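Local coordinates for protein Cif (Cell cycle inhibiting factor) (Escherichia coli, PDB 3EFY) that deamidates a specific glutamine of host NEDD8, disabling cullin-RING ubiquitin ligases and blocking the host cell cycle, through the C-terminal catalytic part held here, at residues V59-G62 and A63-H66; G75-S78 and C79-A82; Y119-C122 and M123-K127; Q152-K155 and H156-S160. All coordinates share one frame; numbering follows the deposited sequence.

Contact 1: residues V59-G62 and A63-H66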
loop_
_atom_site.group_PDB
_atom_site.type_symbol
_atom_site.label_atom_id
_atom_site.label_comp_id
_atom_site.label_asym_id
_atom_site.label_seq_id
_atom_site.Cartn_x
_atom_site.Cartn_y
_atom_site.Cartn_z
ATOM N N VAL A 59 4.802 -16.810 -4.392
ATOM C CA VAL A 59 4.540 -18.214 -4.464
ATOM C C VAL A 59 3.183 -18.592 -3.885
ATOM O O VAL A 59 2.905 -18.309 -2.729
ATOM C CB VAL A 59 5.584 -19.041 -3.652
ATOM C CG1 VAL A 59 5.373 -20.537 -3.894
ATOM C CG2 VAL A 59 7.037 -18.572 -4.037
ATOM N N ASN A 60 2.385 -19.257 -4.699
ATOM C CA ASN A 60 1.096 -19.853 -4.267
ATOM C C ASN A 60 1.364 -21.351 -4.246
ATOM O O ASN A 60 1.471 -22.005 -5.291
ATOM C CB ASN A 60 0.003 -19.446 -5.274
ATOM C CG ASN A 60 -1.312 -19.108 -4.651
ATOM O OD1 ASN A 60 -2.350 -19.557 -5.209
ATOM N ND2 ASN A 60 -1.368 -18.286 -3.585
ATOM N N ASP A 61 1.626 -21.870 -3.044
ATOM C CA ASP A 61 2.036 -23.237 -2.837
ATOM C C ASP A 61 0.825 -24.070 -2.417
ATOM O O ASP A 61 0.468 -24.111 -1.262
ATOM C CB ASP A 61 3.153 -23.222 -1.777
ATOM C CG ASP A 61 3.822 -24.547 -1.525
ATOM O OD1 ASP A 61 3.245 -25.614 -1.796
ATOM O OD2 ASP A 61 4.981 -24.485 -0.991
ATOM N N GLY A 62 0.262 -24.771 -3.413
ATOM C CA GLY A 62 -0.987 -25.505 -3.238
ATOM C C GLY A 62 -0.785 -26.709 -2.331
ATOM O O GLY A 62 -1.657 -27.027 -1.492
ATOM N N ALA A 63 0.337 -27.401 -2.498
ATOM C CA ALA A 63 0.604 -28.620 -1.716
ATOM C C ALA A 63 0.836 -28.324 -0.230
ATOM O O ALA A 63 0.262 -28.984 0.676
ATOM C CB ALA A 63 1.788 -29.351 -2.324
ATOM N N LEU A 64 1.653 -27.303 0.061
ATOM C CA LEU A 64 1.872 -26.866 1.412
ATOM C C LEU A 64 0.657 -26.140 1.959
ATOM O O LEU A 64 0.485 -26.057 3.178
ATOM C CB LEU A 64 3.115 -25.972 1.505
ATOM C CG LEU A 64 3.745 -25.728 2.880
ATOM C CD1 LEU A 64 4.245 -27.010 3.505
ATOM C CD2 LEU A 64 4.858 -24.681 2.831
ATOM N N GLY A 65 -0.199 -25.616 1.065
ATOM C CA GLY A 65 -1.336 -24.808 1.408
ATOM C C GLY A 65 -0.936 -23.463 2.001
ATOM O O GLY A 65 -1.390 -23.049 3.059
ATOM N N HIS A 66 -0.094 -22.724 1.279
ATOM C CA HIS A 66 0.554 -21.602 1.873
ATOM C C HIS A 66 1.022 -20.642 0.742
ATOM O O HIS A 66 1.201 -21.090 -0.366
ATOM C CB HIS A 66 1.764 -22.145 2.630
ATOM C CG HIS A 66 2.455 -21.119 3.446
ATOM N ND1 HIS A 66 1.764 -20.110 4.078
ATOM C CD2 HIS A 66 3.768 -20.945 3.762
ATOM C CE1 HIS A 66 2.637 -19.321 4.677
ATOM N NE2 HIS A 66 3.850 -19.833 4.550
HETATM O O HOH W 1 2.642 -26.666 -4.235
#

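Contact 2: residues G75-S78 and C79-A82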
loop_
_atom_site.group_PDB
_atom_site.type_symbol
_atom_site.label_atom_id
_atom_site.label_comp_id
_atom_site.label_asym_id
_atom_site.label_seq_id
_atom_site.Cartn_x
_atom_site.Cartn_y
_atom_site.Cartn_z
ATOM N N GLY A 75 22.750 -10.345 -7.690
ATOM C CA GLY A 75 23.808 -11.236 -7.314
ATOM C C GLY A 75 24.132 -12.287 -8.349
ATOM O O GLY A 75 23.402 -12.506 -9.304
ATOM N N GLU A 76 25.289 -12.932 -8.193
ATOM C CA GLU A 76 25.697 -13.984 -9.127
ATOM C C GLU A 76 24.832 -15.234 -9.013
ATOM O O GLU A 76 24.373 -15.576 -7.910
ATOM C CB GLU A 76 27.211 -14.321 -8.942
ATOM C CG GLU A 76 28.093 -13.099 -9.272
ATOM C CD GLU A 76 29.561 -13.166 -8.753
ATOM O OE1 GLU A 76 30.078 -14.266 -8.523
ATOM O OE2 GLU A 76 30.198 -12.097 -8.605
ATOM N N ASN A 77 24.619 -15.913 -10.133
ATOM C CA ASN A 77 23.761 -17.100 -10.210
ATOM C C ASN A 77 24.357 -18.371 -9.632
ATOM O O ASN A 77 23.648 -19.376 -9.505
ATOM C CB ASN A 77 23.249 -17.374 -11.625
ATOM C CG ASN A 77 22.125 -16.420 -12.041
ATOM O OD1 ASN A 77 22.004 -16.025 -13.215
ATOM N ND2 ASN A 77 21.309 -16.045 -11.070
ATOM N N SER A 78 25.629 -18.332 -9.260
ATOM C CA SER A 78 26.217 -19.400 -8.423
ATOM C C SER A 78 25.913 -19.195 -6.957
ATOM O O SER A 78 26.367 -18.230 -6.359
ATOM C CB SER A 78 27.741 -19.442 -8.649
ATOM O OG SER A 78 27.961 -19.842 -9.966
ATOM N N CYS A 79 25.140 -20.101 -6.355
ATOM C CA CYS A 79 24.718 -19.960 -4.945
ATOM C C CYS A 79 24.132 -18.568 -4.653
ATOM O O CYS A 79 24.447 -17.912 -3.633
ATOM C CB CYS A 79 25.858 -20.292 -3.976
ATOM S SG CYS A 79 26.452 -22.032 -4.162
ATOM N N ARG A 80 23.240 -18.143 -5.544
ATOM C CA ARG A 80 22.601 -16.859 -5.417
ATOM C C ARG A 80 21.775 -16.774 -4.133
ATOM O O ARG A 80 20.996 -17.685 -3.876
ATOM C CB ARG A 80 21.679 -16.622 -6.593
ATOM C CG ARG A 80 21.267 -15.184 -6.704
ATOM C CD ARG A 80 20.799 -14.802 -8.071
ATOM N NE ARG A 80 20.378 -13.417 -8.166
ATOM C CZ ARG A 80 20.094 -12.776 -9.318
ATOM N NH1 ARG A 80 20.201 -13.404 -10.480
ATOM N NH2 ARG A 80 19.700 -11.539 -9.299
ATOM N N PRO A 81 21.949 -15.714 -3.342
ATOM C CA PRO A 81 21.133 -15.591 -2.116
ATOM C C PRO A 81 19.685 -15.151 -2.386
ATOM O O PRO A 81 19.360 -14.579 -3.424
ATOM C CB PRO A 81 21.843 -14.524 -1.296
ATOM C CG PRO A 81 23.089 -14.173 -2.066
ATOM C CD PRO A 81 23.042 -14.733 -3.402
ATOM N N ALA A 82 18.817 -15.455 -1.424
ATOM C CA ALA A 82 17.439 -14.973 -1.477
ATOM C C ALA A 82 16.955 -14.764 -0.043
ATOM O O ALA A 82 17.597 -15.234 0.900
ATOM C CB ALA A 82 16.582 -15.997 -2.198
HETATM O O HOH W 2 21.821 -20.024 -7.648
HETATM O O HOH W 3 23.955 -22.344 -7.762
#

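Contact 3: residues Y119-C122 and M123-K127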
loop_
_atom_site.group_PDB
_atom_site.type_symbol
_atom_site.label_atom_id
_atom_site.label_comp_id
_atom_site.label_asym_id
_atom_site.label_seq_id
_atom_site.Cartn_x
_atom_site.Cartn_y
_atom_site.Cartn_z
ATOM N N TYR A 119 13.270 -27.366 -2.941
ATOM C CA TYR A 119 11.983 -27.627 -2.264
ATOM C C TYR A 119 10.814 -27.661 -3.266
ATOM O O TYR A 119 9.982 -28.582 -3.259
ATOM C CB TYR A 119 11.727 -26.615 -1.073
ATOM C CG TYR A 119 10.291 -26.553 -0.699
ATOM C CD1 TYR A 119 9.700 -27.580 0.031
ATOM C CD2 TYR A 119 9.459 -25.548 -1.214
ATOM C CE1 TYR A 119 8.359 -27.590 0.282
ATOM C CE2 TYR A 119 8.113 -25.532 -0.944
ATOM C CZ TYR A 119 7.563 -26.555 -0.194
ATOM O OH TYR A 119 6.231 -26.605 0.044
ATOM N N PHE A 120 10.718 -26.661 -4.160
ATOM C CA PHE A 120 9.637 -26.647 -5.144
ATOM C C PHE A 120 9.651 -27.944 -5.958
ATOM O O PHE A 120 8.609 -28.580 -6.208
ATOM C CB PHE A 120 9.775 -25.478 -6.150
ATOM C CG PHE A 120 9.712 -24.091 -5.556
ATOM C CD1 PHE A 120 8.988 -23.790 -4.446
ATOM C CD2 PHE A 120 10.373 -23.058 -6.198
ATOM C CE1 PHE A 120 8.980 -22.530 -3.951
ATOM C CE2 PHE A 120 10.337 -21.811 -5.739
ATOM C CZ PHE A 120 9.655 -21.515 -4.614
ATOM N N SER A 121 10.853 -28.331 -6.370
ATOM C CA SER A 121 11.007 -29.524 -7.189
ATOM C C SER A 121 10.548 -30.787 -6.442
ATOM O O SER A 121 9.778 -31.572 -6.967
ATOM C CB SER A 121 12.451 -29.671 -7.661
ATOM O OG SER A 121 12.503 -30.780 -8.542
ATOM N N CYS A 122 10.997 -30.945 -5.211
ATOM C CA CYS A 122 10.581 -32.092 -4.382
ATOM C C CYS A 122 9.073 -32.121 -4.137
ATOM O O CYS A 122 8.431 -33.139 -4.355
ATOM C CB CYS A 122 11.307 -32.079 -3.043
ATOM S SG CYS A 122 13.063 -32.393 -3.162
ATOM N N MET A 123 8.486 -31.001 -3.706
ATOM C CA MET A 123 7.058 -30.956 -3.428
ATOM C C MET A 123 6.223 -31.207 -4.681
ATOM O O MET A 123 5.181 -31.864 -4.629
ATOM C CB MET A 123 6.696 -29.620 -2.759
ATOM C CG MET A 123 5.278 -29.416 -2.366
ATOM S SD MET A 123 4.818 -30.543 -0.996
ATOM C CE MET A 123 6.376 -30.630 -0.189
ATOM N N SER A 124 6.684 -30.728 -5.831
ATOM C CA SER A 124 5.935 -30.920 -7.075
ATOM C C SER A 124 5.880 -32.393 -7.491
ATOM O O SER A 124 4.993 -32.775 -8.216
ATOM C CB SER A 124 6.508 -30.078 -8.223
ATOM O OG SER A 124 7.826 -30.432 -8.501
ATOM N N GLN A 125 6.809 -33.190 -6.992
ATOM C CA GLN A 125 6.888 -34.623 -7.263
ATOM C C GLN A 125 6.371 -35.457 -6.078
ATOM O O GLN A 125 6.613 -36.673 -6.024
ATOM C CB GLN A 125 8.328 -34.998 -7.524
ATOM C CG GLN A 125 8.906 -34.415 -8.797
ATOM C CD GLN A 125 10.372 -34.667 -8.908
ATOM O OE1 GLN A 125 11.191 -33.794 -8.617
ATOM N NE2 GLN A 125 10.732 -35.877 -9.311
ATOM N N ASN A 126 5.697 -34.799 -5.145
ATOM C CA ASN A 126 5.164 -35.416 -3.924
ATOM C C ASN A 126 6.222 -36.103 -3.068
ATOM O O ASN A 126 5.940 -37.127 -2.440
ATOM C CB ASN A 126 4.023 -36.398 -4.263
ATOM C CG ASN A 126 3.101 -36.704 -3.060
ATOM O OD1 ASN A 126 2.885 -35.862 -2.160
ATOM N ND2 ASN A 126 2.544 -37.922 -3.050
ATOM N N LYS A 127 7.430 -35.551 -3.017
ATOM C CA LYS A 127 8.465 -36.111 -2.174
ATOM C C LYS A 127 8.612 -35.194 -0.971
ATOM O O LYS A 127 9.497 -34.344 -0.936
ATOM C CB LYS A 127 9.776 -36.280 -2.937
ATOM C CG LYS A 127 9.616 -37.000 -4.269
ATOM C CD LYS A 127 10.952 -37.407 -4.894
ATOM C CE LYS A 127 10.891 -37.502 -6.423
ATOM N NZ LYS A 127 10.140 -38.701 -6.964
#

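Contact 4: residues Q152-K155 and H156-S160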
loop_
_atom_site.group_PDB
_atom_site.type_symbol
_atom_site.label_atom_id
_atom_site.label_comp_id
_atom_site.label_asym_id
_atom_site.label_seq_id
_atom_site.Cartn_x
_atom_site.Cartn_y
_atom_site.Cartn_z
ATOM N N GLN A 152 -1.609 -31.142 0.839
ATOM C CA GLN A 152 -2.665 -31.354 -0.149
ATOM C C GLN A 152 -2.026 -31.509 -1.519
ATOM O O GLN A 152 -2.258 -30.690 -2.375
ATOM C CB GLN A 152 -3.645 -30.182 -0.256
ATOM C CG GLN A 152 -3.895 -29.343 0.973
ATOM C CD GLN A 152 -5.121 -29.751 1.772
ATOM O OE1 GLN A 152 -5.066 -29.842 3.004
ATOM N NE2 GLN A 152 -6.238 -29.972 1.086
ATOM N N TYR A 153 -1.245 -32.556 -1.726
ATOM C CA TYR A 153 -0.676 -32.810 -3.044
ATOM C C TYR A 153 -1.774 -33.111 -4.084
ATOM O O TYR A 153 -2.673 -33.927 -3.853
ATOM C CB TYR A 153 0.352 -33.942 -2.988
ATOM C CG TYR A 153 0.976 -34.261 -4.323
ATOM C CD1 TYR A 153 1.874 -33.376 -4.923
ATOM C CD2 TYR A 153 0.666 -35.442 -5.000
ATOM C CE1 TYR A 153 2.444 -33.652 -6.154
ATOM C CE2 TYR A 153 1.248 -35.739 -6.236
ATOM C CZ TYR A 153 2.131 -34.838 -6.811
ATOM O OH TYR A 153 2.707 -35.121 -8.036
ATOM N N GLN A 154 -1.702 -32.413 -5.217
ATOM C CA GLN A 154 -2.515 -32.718 -6.406
ATOM C C GLN A 154 -1.564 -33.189 -7.533
ATOM O O GLN A 154 -0.357 -32.930 -7.478
ATOM C CB GLN A 154 -3.401 -31.509 -6.794
ATOM C CG GLN A 154 -2.801 -30.070 -6.567
ATOM C CD GLN A 154 -2.963 -29.495 -5.106
ATOM O OE1 GLN A 154 -3.997 -29.713 -4.444
ATOM N NE2 GLN A 154 -1.944 -28.744 -4.628
ATOM N N LYS A 155 -2.079 -33.917 -8.525
ATOM C CA LYS A 155 -1.206 -34.559 -9.532
ATOM C C LYS A 155 -0.409 -33.546 -10.371
ATOM O O LYS A 155 0.778 -33.747 -10.628
ATOM C CB LYS A 155 -2.000 -35.519 -10.443
ATOM C CG LYS A 155 -1.121 -36.531 -11.222
ATOM C CD LYS A 155 -1.735 -37.962 -11.228
ATOM C CE LYS A 155 -0.717 -39.025 -11.682
ATOM N NZ LYS A 155 -1.155 -40.449 -11.446
ATOM N N HIS A 156 -1.046 -32.460 -10.784
ATOM C CA HIS A 156 -0.301 -31.365 -11.420
ATOM C C HIS A 156 -0.786 -30.010 -10.901
ATOM O O HIS A 156 -1.732 -29.937 -10.112
ATOM C CB HIS A 156 -0.371 -31.479 -12.956
ATOM C CG HIS A 156 0.470 -32.597 -13.518
ATOM N ND1 HIS A 156 1.849 -32.542 -13.565
ATOM C CD2 HIS A 156 0.126 -33.803 -14.035
ATOM C CE1 HIS A 156 2.318 -33.661 -14.093
ATOM N NE2 HIS A 156 1.293 -34.445 -14.383
ATOM N N ASP A 157 -0.098 -28.944 -11.302
ATOM C CA ASP A 157 -0.478 -27.573 -10.939
ATOM C C ASP A 157 -0.554 -27.279 -9.431
ATOM O O ASP A 157 -1.438 -26.534 -8.993
ATOM C CB ASP A 157 -1.823 -27.201 -11.555
ATOM C CG ASP A 157 -1.895 -27.466 -13.047
ATOM O OD1 ASP A 157 -0.832 -27.490 -13.732
ATOM O OD2 ASP A 157 -3.041 -27.646 -13.517
ATOM N N ASN A 158 0.374 -27.837 -8.659
ATOM C CA ASN A 158 0.490 -27.537 -7.239
ATOM C C ASN A 158 0.889 -26.046 -7.039
ATOM O O ASN A 158 0.311 -25.338 -6.218
ATOM C CB ASN A 158 1.551 -28.458 -6.624
ATOM C CG ASN A 158 1.077 -29.910 -6.546
ATOM O OD1 ASN A 158 1.513 -30.777 -7.334
ATOM N ND2 ASN A 158 0.139 -30.158 -5.635
ATOM N N PHE A 159 1.837 -25.591 -7.852
ATOM C CA PHE A 159 2.392 -24.247 -7.690
ATOM C C PHE A 159 1.877 -23.285 -8.753
ATOM O O PHE A 159 1.676 -23.664 -9.914
ATOM C CB PHE A 159 3.915 -24.276 -7.807
ATOM C CG PHE A 159 4.616 -24.888 -6.620
ATOM C CD1 PHE A 159 4.875 -24.126 -5.502
ATOM C CD2 PHE A 159 5.008 -26.199 -6.641
ATOM C CE1 PHE A 159 5.536 -24.644 -4.397
ATOM C CE2 PHE A 159 5.710 -26.761 -5.534
ATOM C CZ PHE A 159 5.940 -25.987 -4.399
ATOM N N SER A 160 1.718 -22.031 -8.353
ATOM C CA SER A 160 1.522 -20.890 -9.274
ATOM C C SER A 160 2.430 -19.766 -8.770
ATOM O O SER A 160 2.440 -19.482 -7.572
ATOM C CB SER A 160 0.086 -20.405 -9.182
ATOM O OG SER A 160 -0.187 -19.299 -10.020
#

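Contact 1: residues V59-G62 and A63-H66
The carboxylate of Asp61 is the flat group that meets the turn: Leu64 N reaches Asp61 OD1 from above the carboxylate plane, 53° out of it, while Leu64 CB packs against Asp61 CG at 3.4 Å. The Leu64 N to Asp61 OD1 bond is 3.0 Å long and nearly straight at 166°. With its CG anti to the backbone N (chi1 -174°), Asp61 holds the carboxylate beside its own carbonyl carbon, alongside the backbone of the turn. Water 1 donates to Asp61 OD1 over 2.7 Å and accepts from Ala63 N, giving the carboxylate a second link to the turn.

The backbone closes the hairpin between strands 54-61 and 66-72. Asp61 N donates to His66 O at 2.8 Å, and His66 N returns a bond to Asp61 O at 2.9 Å. Gly65 N also approaches Asp61 O, but that bond is weak. Two residues, Gly65 and His66, therefore face Asp61, which defines a G1 beta bulge, with Gly65 at positive phi.

The other carboxylate oxygen, OD2, is bound by the hydroxyls of Tyr68 and Tyr119. His66, the second residue of the bulge, is an active-site residue, and its NE2 is hydrogen-bonded to Gln86 OE1. Asp61 thus ties down the turn through OD1 and the tyrosines through OD2; this shared carboxylate probably helps fix the backbone from which the catalytic imidazole projects.

Contact 2: residues G75-S78 and C79-A82
Gly75 presents its carbonyl to Arg80: its O lies 3.2 Å above the guanidinium plane, over the centre of the group, and 3.3 Å from Arg80 CZ. The angle to Arg80 NE is poor, so this is an approach over the face rather than a hydrogen bond.

Glu76 points its side chain away, yet its carbonyl O touches Arg80 CB at 3.2 Å and also lies close to CG. At Asn77 the side chain runs alongside that of Arg80 in the same direction, its amide near the guanidinium edge and the two planes 38° apart. Asn77 O also faces the far side of the turn: water 2 lies 2.7 Å from Asn77 O, to which it can donate, and accepts from Arg80 N at 3.2 Å. Beyond Ser78, Cys79 N donates to water 3 at 2.9 Å.

Arg80 reaches back across the loop because its chain is extended from CG to NE (chi3 179°). Its NH2 is hydrogen-bonded to Pro73 O and its NH1 to Pro50 O. In this connection between strands 66-72 and 81-85, the buried guanidinium therefore meets backbone carbonyls, Gly75 O over its face and the two proline oxygens by hydrogen bonds, and its charge probably polarises them.

Contact 3: residues Y119-C122 and M123-K127
Tyr119 and Met123 touch one helical turn apart, their side chains side by side and pointing the same way. Met123 CE approaches Tyr119 CE1 obliquely at 3.7 Å, and Met123 CG lies 3.8 Å from Tyr119 OH. Both side chains leave the helix with CG anti to the backbone N (Met123 chi1 -178°); the bends at chi2 and chi3 then carry the methionine methyl to the ring.

The backbone beneath is regular helix: Met123 N bonds to Tyr119 O at 2.9 Å, nearly straight at 176°. Ser124 N donates to Phe120 O, and the Ser124 hydroxyl sits within reach of two carbonyls, Phe120 O and Ser121 O, without a settled choice.

Next comes the helix end. Lys127 N bonds to Cys122 O at 2.9 Å and Asn126 N to Met123 O at 3.0 Å, with Asn126 at positive phi as the C-prime residue: a Schellman motif. Cys122 O also accepts from Gln125 N at 3.1 Å, the two donors arriving from opposite faces of the carbonyl plane.

Farther out, Phe120 meets Phe159 and Phe161 edge-to-face. The Schellman bonds thus satisfy Cys122 O and Met123 O, and Tyr153 OH satisfies Ser124 O, while Met123 packs beside the Tyr119 ring, whose hydroxyl reaches the buried Asp61.

Contact 4: residues Q152-K155 and H156-S160
The loop leading into edge strand 159-166 folds back on itself here, and the Asn158 amide packs against the Tyr153 ring and the backbone of Gln154. The amide end comes close to Tyr153 CE1, at an oblique position relative to the ring. The two side chains cross at about a right angle, although the amide and ring planes are only 18° apart.

The Gln154 side chain also crosses that of Asn158, at a slant, with amide planes 43° apart. A bend at chi2 (-84°) turns the Gln154 amide back over the loop toward Asn158. Both terminal amides are probably turned over in the model, so the evidence here is proximity rather than assigned bonds.

At the exposed tip, Lys155 O lies over one face of the His156 imidazole, 3.1 Å from His156 CG.

Outside the loop, backbone bonds join Gln152 to Ala63 and Asn158 to Gly62, setting the loop beside the hairpin turn, and the Tyr153 side chain touches Asn126 beyond the end of helix 113-124. Chemically, the buried Asn158 amide lies against the backbone N and O of Gln154, polar atoms with which hydrogen bonds may form once the amide is turned.

In the fold
Along the chain the contacts follow in series, 1 to 4. Contacts 1, 3 and 4 cluster. The centres of contacts 1 and 3 lie about 11 Å apart, those of contacts 3 and 4 about 10 Å, and those of contacts 1 and 4 about 8 Å. Contacts 1 and 4 reach neighbouring antiparallel strands, 54-61 and 159-166, while contact 3 ends helix 113-124, which packs against them. Contact 2 belongs to the same sheet through strand 81-85 but sits about 24 Å from contact 1, centre to centre, in the loop joining strands 66-72 and 81-85. Contacts 3 and 4 thus pack beside the turn of contact 1, which ends at active-site His66, whereas contact 2 shapes a remote loop.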